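Local coordinates for protein acyl-coenzyme A oxidase 3 (Yarrowia lipolytica, PDB 5YS9) that oxidises acyl-CoA substrates to (2E)-enoyl-CoA with its FAD cofactor and molecular oxygen, releasing hydrogen peroxide in peroxisomal fatty acid beta-oxidation, at residues 53-56 / 57-61. Sequence-based numbering, arbitrary orientation.
Sequences TMIE and RLMTE
Two successive turns of an amphipathic alpha-helix, 49-63 in the N-terminal acyl-CoA oxidase region, meet here through i to i+4 backbone hydrogen bonds and side chains three or four residues apart. Leu58 N donates to Met54 O at 2.9 Å, almost straight (N-H...O 166°); Arg57 N to Thr53 O and Met59 N to Ile55 O repeat the pattern. On the buried side, Ile55 and Met59 run alongside each other in a common direction. The CG2 branch of Ile55, opposite the backbone N about CA-CB, rests 3.7 Å from Met59 SD: beta-branching sets a methyl close to the backbone, and the unbranched Met59 chain can bring its polarisable sulfur against it. Leu58 and Met59 also pack on Leu110 of helix 101-111, and Met54 touches Glu103 there, which joins the two helices. Met54 CG lies 4.3 Å from Leu58 CD1. Arg57 runs outward from the helix, bent at chi2 and chi3, so that its two terminal nitrogens turn to different neighbours; its side chain and that of Met54 cross at a slant, while NH2 forms a salt bridge with Glu103. Arg57 NH1 makes a long salt bridge to Glu61 OE2, 3.6 Å, one turn on, and Arg57 NH2 lies 3.7 Å from Met54 CG.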
loop_
_atom_site.group_PDB
_atom_site.type_symbol
_atom_site.label_atom_id
_atom_site.label_comp_id
_atom_site.label_asym_id
_atom_site.label_seq_id
_atom_site.Cartn_x
_atom_site.Cartn_y
_atom_site.Cartn_z
ATOM N N THR A 53 -11.490 -29.551 -12.468
ATOM C CA THR A 53 -10.509 -30.636 -12.596
ATOM C C THR A 53 -9.258 -30.124 -13.306
ATOM O O THR A 53 -8.138 -30.502 -12.948
ATOM C CB THR A 53 -11.025 -31.837 -13.401
ATOM O OG1 THR A 53 -11.395 -31.361 -14.693
ATOM C CG2 THR A 53 -12.208 -32.532 -12.692
ATOM N N MET A 54 -9.443 -29.265 -14.300
ATOM C CA MET A 54 -8.299 -28.730 -15.025
ATOM C C MET A 54 -7.377 -27.903 -14.088
ATOM O O MET A 54 -6.157 -28.094 -14.048
ATOM C CB MET A 54 -8.741 -27.862 -16.202
ATOM C CG MET A 54 -7.565 -27.472 -17.066
ATOM S SD MET A 54 -7.944 -26.130 -18.203
ATOM C CE MET A 54 -8.112 -26.997 -19.748
ATOM N N ILE A 55 -7.981 -26.988 -13.352
ATOM C CA ILE A 55 -7.279 -26.181 -12.395
ATOM C C ILE A 55 -6.607 -27.052 -11.344
ATOM O O ILE A 55 -5.515 -26.755 -10.904
ATOM C CB ILE A 55 -8.273 -25.200 -11.761
ATOM C CG1 ILE A 55 -8.530 -24.082 -12.762
ATOM C CG2 ILE A 55 -7.798 -24.636 -10.414
ATOM C CD1 ILE A 55 -9.667 -23.189 -12.360
ATOM N N GLU A 56 -7.270 -28.101 -10.914
ATOM C CA GLU A 56 -6.675 -28.977 -9.942
ATOM C C GLU A 56 -5.449 -29.646 -10.517
ATOM O O GLU A 56 -4.455 -29.806 -9.849
ATOM C CB GLU A 56 -7.689 -29.999 -9.475
ATOM C CG GLU A 56 -8.487 -29.518 -8.288
ATOM C CD GLU A 56 -9.747 -30.309 -8.062
ATOM O OE1 GLU A 56 -9.946 -31.327 -8.744
ATOM O OE2 GLU A 56 -10.537 -29.903 -7.198
ATOM N N ARG A 57 -5.544 -30.040 -11.774
ATOM C CA ARG A 57 -4.452 -30.676 -12.462
ATOM C C ARG A 57 -3.264 -29.751 -12.587
ATOM O O ARG A 57 -2.148 -30.135 -12.301
ATOM C CB ARG A 57 -4.926 -31.013 -13.867
ATOM C CG ARG A 57 -4.666 -32.428 -14.317
ATOM C CD ARG A 57 -4.182 -32.473 -15.758
ATOM N NE ARG A 57 -4.916 -31.570 -16.637
ATOM C CZ ARG A 57 -4.351 -30.775 -17.537
ATOM N NH1 ARG A 57 -3.040 -30.761 -17.694
ATOM N NH2 ARG A 57 -5.109 -29.993 -18.282
ATOM N N LEU A 58 -3.523 -28.532 -13.032
ATOM C CA LEU A 58 -2.487 -27.539 -13.201
ATOM C C LEU A 58 -1.812 -27.141 -11.902
ATOM O O LEU A 58 -0.608 -26.998 -11.857
ATOM C CB LEU A 58 -3.064 -26.302 -13.871
ATOM C CG LEU A 58 -3.515 -26.436 -15.319
ATOM C CD1 LEU A 58 -4.153 -25.153 -15.791
ATOM C CD2 LEU A 58 -2.365 -26.819 -16.217
ATOM N N MET A 59 -2.592 -26.957 -10.848
ATOM C CA MET A 59 -2.051 -26.541 -9.569
ATOM C C MET A 59 -1.119 -27.586 -8.995
ATOM O O MET A 59 -0.059 -27.273 -8.501
ATOM C CB MET A 59 -3.180 -26.259 -8.583
ATOM C CG MET A 59 -3.684 -24.830 -8.605
ATOM S SD MET A 59 -5.259 -24.593 -7.784
ATOM C CE MET A 59 -4.758 -23.500 -6.482
ATOM N N THR A 60 -1.529 -28.839 -9.080
ATOM C CA THR A 60 -0.706 -29.947 -8.624
ATOM C C THR A 60 0.575 -30.140 -9.439
ATOM O O THR A 60 1.585 -30.521 -8.904
ATOM C CB THR A 60 -1.495 -31.241 -8.276
ATOM O OG1 THR A 60 -0.902 -32.371 -8.905
ATOM C CG2 THR A 60 -2.910 -31.155 -8.677
ATOM N N GLU A 61 0.515 -29.870 -10.731
ATOM C CA GLU A 61 1.692 -29.911 -11.584
ATOM C C GLU A 61 2.724 -28.866 -11.206
ATOM O O GLU A 61 3.909 -29.105 -11.269
ATOM C CB GLU A 61 1.305 -29.740 -13.043
ATOM C CG GLU A 61 0.977 -31.035 -13.746
ATOM C CD GLU A 61 0.145 -30.843 -14.986
ATOM O OE1 GLU A 61 0.026 -29.711 -15.456
ATOM O OE2 GLU A 61 -0.383 -31.832 -15.493
#